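Putative alpha-L-fucosidase (Bacteroides thetaiotaomicron, PDB 3EYP) probably hydrolyses alpha-L-fucosides as a family 29 glycoside hydrolase. Local coordinates at residues 383-397 with 413-425. Sequence-based numbering, arbitrary orientation.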
# COMPACT_ATOMS: atom_id res chain seq x y z
N ILE A 383 16.36 5.60 -2.37
CA ILE A 383 16.74 5.24 -3.70
C ILE A 383 15.51 4.65 -4.41
O ILE A 383 14.73 3.92 -3.80
CB ILE A 383 17.97 4.26 -3.65
CG1 ILE A 383 18.58 4.04 -5.03
CG2 ILE A 383 17.64 2.89 -3.03
CD1 ILE A 383 19.97 3.45 -4.90
N GLU A 384 15.33 5.05 -5.66
CA GLU A 384 14.17 4.68 -6.51
C GLU A 384 14.58 4.20 -7.88
O GLU A 384 15.28 4.87 -8.62
CB GLU A 384 13.21 5.87 -6.67
CG GLU A 384 12.69 6.41 -5.36
CD GLU A 384 11.91 7.71 -5.50
OE1 GLU A 384 11.89 8.33 -6.58
OE2 GLU A 384 11.29 8.13 -4.51
N GLU A 385 14.11 3.01 -8.21
CA GLU A 385 14.36 2.34 -9.47
C GLU A 385 13.29 2.68 -10.50
O GLU A 385 12.15 3.08 -10.16
CB GLU A 385 14.43 0.81 -9.23
CG GLU A 385 15.30 0.06 -10.18
CD GLU A 385 15.62 -1.38 -9.68
OE1 GLU A 385 14.89 -1.88 -8.77
OE2 GLU A 385 16.59 -1.99 -10.22
N VAL A 386 13.69 2.58 -11.76
CA VAL A 386 12.77 2.73 -12.88
C VAL A 386 12.00 1.42 -13.02
O VAL A 386 12.39 0.54 -13.69
CB VAL A 386 13.54 3.07 -14.24
CG1 VAL A 386 12.56 3.25 -15.41
CG2 VAL A 386 14.39 4.35 -14.06
N ILE A 387 10.86 1.33 -12.36
CA ILE A 387 10.21 0.04 -12.20
C ILE A 387 9.60 -0.57 -13.43
O ILE A 387 9.47 -1.77 -13.55
CB ILE A 387 9.21 0.02 -11.01
CG1 ILE A 387 8.09 1.04 -11.20
CG2 ILE A 387 9.97 0.21 -9.74
CD1 ILE A 387 7.00 0.97 -10.04
N GLU A 388 9.23 0.29 -14.38
CA GLU A 388 8.78 -0.17 -15.71
C GLU A 388 9.83 -1.07 -16.37
O GLU A 388 9.53 -1.89 -17.24
CB GLU A 388 8.50 1.02 -16.63
CG GLU A 388 7.36 1.90 -16.19
CD GLU A 388 7.78 3.03 -15.25
OE1 GLU A 388 8.93 3.04 -14.72
OE2 GLU A 388 6.95 3.95 -15.05
N LEU A 389 11.07 -0.93 -15.91
CA LEU A 389 12.20 -1.60 -16.56
C LEU A 389 12.61 -2.84 -15.78
O LEU A 389 13.53 -3.57 -16.15
CB LEU A 389 13.40 -0.65 -16.73
CG LEU A 389 13.22 0.41 -17.83
CD1 LEU A 389 14.46 1.25 -18.00
CD2 LEU A 389 12.78 -0.26 -19.15
N GLY A 390 11.91 -3.07 -14.67
CA GLY A 390 12.08 -4.31 -13.89
C GLY A 390 12.97 -4.15 -12.70
O GLY A 390 13.54 -3.11 -12.49
N HIS A 391 13.01 -5.19 -11.85
CA HIS A 391 14.02 -5.28 -10.81
C HIS A 391 15.36 -5.58 -11.50
O HIS A 391 15.62 -6.70 -11.98
CB HIS A 391 13.76 -6.39 -9.78
CG HIS A 391 12.80 -6.00 -8.68
ND1 HIS A 391 13.12 -5.11 -7.67
CD2 HIS A 391 11.58 -6.50 -8.37
CE1 HIS A 391 12.09 -5.02 -6.83
NE2 HIS A 391 11.14 -5.85 -7.23
N ARG A 392 16.22 -4.58 -11.49
CA ARG A 392 17.51 -4.68 -12.23
C ARG A 392 18.67 -4.85 -11.30
O ARG A 392 19.45 -5.76 -11.42
CB ARG A 392 17.70 -3.42 -13.09
CG ARG A 392 16.60 -3.25 -14.08
CD ARG A 392 16.69 -1.95 -14.83
NE ARG A 392 17.66 -2.00 -15.91
CZ ARG A 392 17.45 -2.53 -17.11
NH1 ARG A 392 18.43 -2.51 -17.99
NH2 ARG A 392 16.30 -3.11 -17.42
N THR A 393 18.79 -3.90 -10.41
CA THR A 393 19.83 -3.95 -9.33
C THR A 393 19.45 -4.91 -8.22
O THR A 393 18.28 -4.97 -7.79
CB THR A 393 20.12 -2.53 -8.79
OG1 THR A 393 20.61 -1.72 -9.90
CG2 THR A 393 21.10 -2.58 -7.63
N THR A 394 20.44 -5.68 -7.76
CA THR A 394 20.21 -6.69 -6.75
C THR A 394 21.17 -6.67 -5.59
O THR A 394 21.01 -7.44 -4.66
CB THR A 394 20.21 -8.13 -7.32
OG1 THR A 394 21.48 -8.41 -7.95
CG2 THR A 394 19.07 -8.34 -8.30
N LYS A 395 22.14 -5.78 -5.64
CA LYS A 395 22.98 -5.54 -4.47
C LYS A 395 23.51 -4.13 -4.53
O LYS A 395 23.91 -3.67 -5.60
CB LYS A 395 24.10 -6.61 -4.42
CG LYS A 395 24.98 -6.53 -3.22
CD LYS A 395 26.03 -7.64 -3.26
CE LYS A 395 27.10 -7.41 -2.20
NZ LYS A 395 28.34 -8.24 -2.53
N TRP A 396 23.42 -3.43 -3.41
CA TRP A 396 23.87 -2.06 -3.31
C TRP A 396 24.27 -1.64 -1.91
O TRP A 396 23.78 -2.17 -0.87
CB TRP A 396 22.84 -1.06 -3.88
CG TRP A 396 21.48 -1.11 -3.22
CD1 TRP A 396 20.49 -2.00 -3.45
CD2 TRP A 396 20.98 -0.20 -2.24
NE1 TRP A 396 19.40 -1.71 -2.67
CE2 TRP A 396 19.69 -0.62 -1.91
CE3 TRP A 396 21.52 0.91 -1.59
CZ2 TRP A 396 18.91 0.05 -0.96
CZ3 TRP A 396 20.75 1.56 -0.66
CH2 TRP A 396 19.46 1.13 -0.36
N SER A 397 25.19 -0.69 -1.89
CA SER A 397 25.70 -0.12 -0.63
C SER A 397 25.94 1.36 -0.77
O SER A 397 26.10 1.88 -1.86
CB SER A 397 26.98 -0.77 -0.18
OG SER A 397 26.91 -2.15 -0.23
N ALA A 413 23.18 0.37 5.51
CA ALA A 413 23.14 0.50 4.05
C ALA A 413 24.28 -0.20 3.37
O ALA A 413 24.87 0.33 2.44
CB ALA A 413 23.11 2.00 3.62
N THR A 414 24.55 -1.40 3.85
CA THR A 414 25.55 -2.32 3.32
C THR A 414 24.98 -3.63 2.80
O THR A 414 24.29 -4.37 3.48
CB THR A 414 26.56 -2.62 4.40
OG1 THR A 414 27.05 -1.39 4.95
CG2 THR A 414 27.73 -3.48 3.85
N ASP A 415 25.28 -3.89 1.53
CA ASP A 415 24.91 -5.11 0.86
C ASP A 415 23.40 -5.30 0.95
O ASP A 415 22.90 -6.41 1.22
CB ASP A 415 25.67 -6.28 1.51
CG ASP A 415 27.20 -6.18 1.31
OD1 ASP A 415 27.64 -5.58 0.30
OD2 ASP A 415 27.94 -6.69 2.19
N LYS A 416 22.71 -4.19 0.69
CA LYS A 416 21.26 -4.18 0.50
C LYS A 416 20.94 -4.87 -0.80
O LYS A 416 21.77 -5.02 -1.67
CB LYS A 416 20.69 -2.77 0.54
CG LYS A 416 20.94 -2.02 1.84
CD LYS A 416 20.65 -2.84 3.01
CE LYS A 416 19.18 -2.93 3.32
NZ LYS A 416 18.93 -4.03 4.33
N GLN A 417 19.72 -5.38 -0.91
CA GLN A 417 19.37 -6.15 -2.10
C GLN A 417 18.41 -5.46 -3.07
O GLN A 417 18.84 -4.98 -4.13
CB GLN A 417 18.82 -7.48 -1.69
CG GLN A 417 19.82 -8.37 -1.03
CD GLN A 417 19.18 -9.70 -0.67
OE1 GLN A 417 18.69 -10.44 -1.54
NE2 GLN A 417 19.16 -9.99 0.57
N ALA A 418 17.12 -5.39 -2.70
CA ALA A 418 16.10 -4.72 -3.58
C ALA A 418 16.16 -3.23 -3.52
O ALA A 418 16.57 -2.61 -2.54
CB ALA A 418 14.65 -5.18 -3.22
N ILE A 419 15.73 -2.67 -4.64
CA ILE A 419 15.35 -1.30 -4.72
C ILE A 419 13.89 -1.14 -5.07
O ILE A 419 13.09 -0.68 -4.27
CB ILE A 419 16.20 -0.48 -5.70
CG1 ILE A 419 17.70 -0.53 -5.32
CG2 ILE A 419 15.71 0.94 -5.64
CD1 ILE A 419 18.66 0.18 -6.33
N GLY A 420 13.56 -1.53 -6.27
CA GLY A 420 12.22 -1.32 -6.78
C GLY A 420 11.73 0.13 -6.73
O GLY A 420 12.44 1.11 -7.04
N HIS A 421 10.49 0.26 -6.29
CA HIS A 421 9.79 1.55 -6.32
C HIS A 421 10.44 2.58 -5.47
O HIS A 421 10.59 3.75 -5.82
CB HIS A 421 8.28 1.39 -5.90
CG HIS A 421 7.52 2.67 -5.91
ND1 HIS A 421 7.04 3.25 -4.76
CD2 HIS A 421 7.19 3.50 -6.93
CE1 HIS A 421 6.42 4.37 -5.07
NE2 HIS A 421 6.48 4.54 -6.38
N LYS A 422 10.81 2.13 -4.30
CA LYS A 422 11.39 3.01 -3.29
C LYS A 422 11.99 2.13 -2.21
O LYS A 422 11.42 1.10 -1.86
CB LYS A 422 10.32 3.92 -2.67
CG LYS A 422 10.89 5.04 -1.79
CD LYS A 422 9.72 5.81 -1.05
CE LYS A 422 8.75 6.32 -2.01
NZ LYS A 422 9.10 7.69 -2.56
N TRP A 423 13.18 2.52 -1.75
CA TRP A 423 13.79 1.89 -0.61
C TRP A 423 14.36 2.99 0.26
O TRP A 423 15.14 3.84 -0.22
CB TRP A 423 14.86 0.85 -1.00
CG TRP A 423 14.93 -0.18 0.07
CD1 TRP A 423 15.59 -0.08 1.24
CD2 TRP A 423 14.20 -1.38 0.11
NE1 TRP A 423 15.37 -1.21 2.02
CE2 TRP A 423 14.50 -2.02 1.33
CE3 TRP A 423 13.32 -2.00 -0.77
CZ2 TRP A 423 13.95 -3.23 1.69
CZ3 TRP A 423 12.79 -3.28 -0.41
CH2 TRP A 423 13.08 -3.83 0.81
N ILE A 424 13.92 3.00 1.51
CA ILE A 424 14.44 3.99 2.49
C ILE A 424 15.33 3.30 3.47
O ILE A 424 15.05 2.17 3.90
CB ILE A 424 13.26 4.66 3.26
CG1 ILE A 424 12.39 5.50 2.29
CG2 ILE A 424 13.79 5.47 4.51
CD1 ILE A 424 11.03 5.94 2.88
N VAL A 425 16.40 3.97 3.85
CA VAL A 425 17.24 3.48 4.93
C VAL A 425 17.39 4.59 5.96
O VAL A 425 17.55 5.77 5.61
CB VAL A 425 18.63 3.00 4.42
CG1 VAL A 425 19.61 2.85 5.62
CG2 VAL A 425 18.45 1.66 3.67
O HOH W 1 15.61 -3.91 -7.42
O HOH W 2 10.40 4.28 -8.54
O HOH W 3 19.87 -10.22 -4.38
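The indole of Trp396 is clasped between Lys416 and Ile419. Lys416 CB lies over one face, 3.4 Å from Trp396 CE2, and Ile419 CD1 covers the opposite face; both are CH-pi contacts to the five-membered ring. The six-membered ring turns its edge toward the face of Trp423 in an offset edge-to-face pair, with planes at 75°. With chi1 at 59°, Trp396 CG sits between the backbone N and carbonyl carbon, bringing the ring between Lys416 and Ile419. Trp396 NE1 donates in the indole plane to Ala418 O (3.0 Å), meeting it from above the carbonyl plane. Replacing Trp396 by alanine is likely to open a gap there and leave Ala418 O without this donor.

Ile383 and Trp423 form an antiparallel hydrogen-bonded pair, as do Trp396 and Lys416, where Asp415 and Lys416 make a G1 beta bulge. Strands 380-385 and 393-401 belong to the two sheets of the F5/8 type C beta-sandwich, and 413-425 bridges them.

Backbone N-H groups grip Glu385 OE1 (Gly420 N, 2.9 Å) and OE2 (Arg392 N and Thr393 N). A water links OE1 to Thr393 O, Ile419 N and His391 ND1. A salt bridge joins Glu384 OE2 to Lys422 NZ (3.0 Å); Glu384 OE1 bonds Thr450.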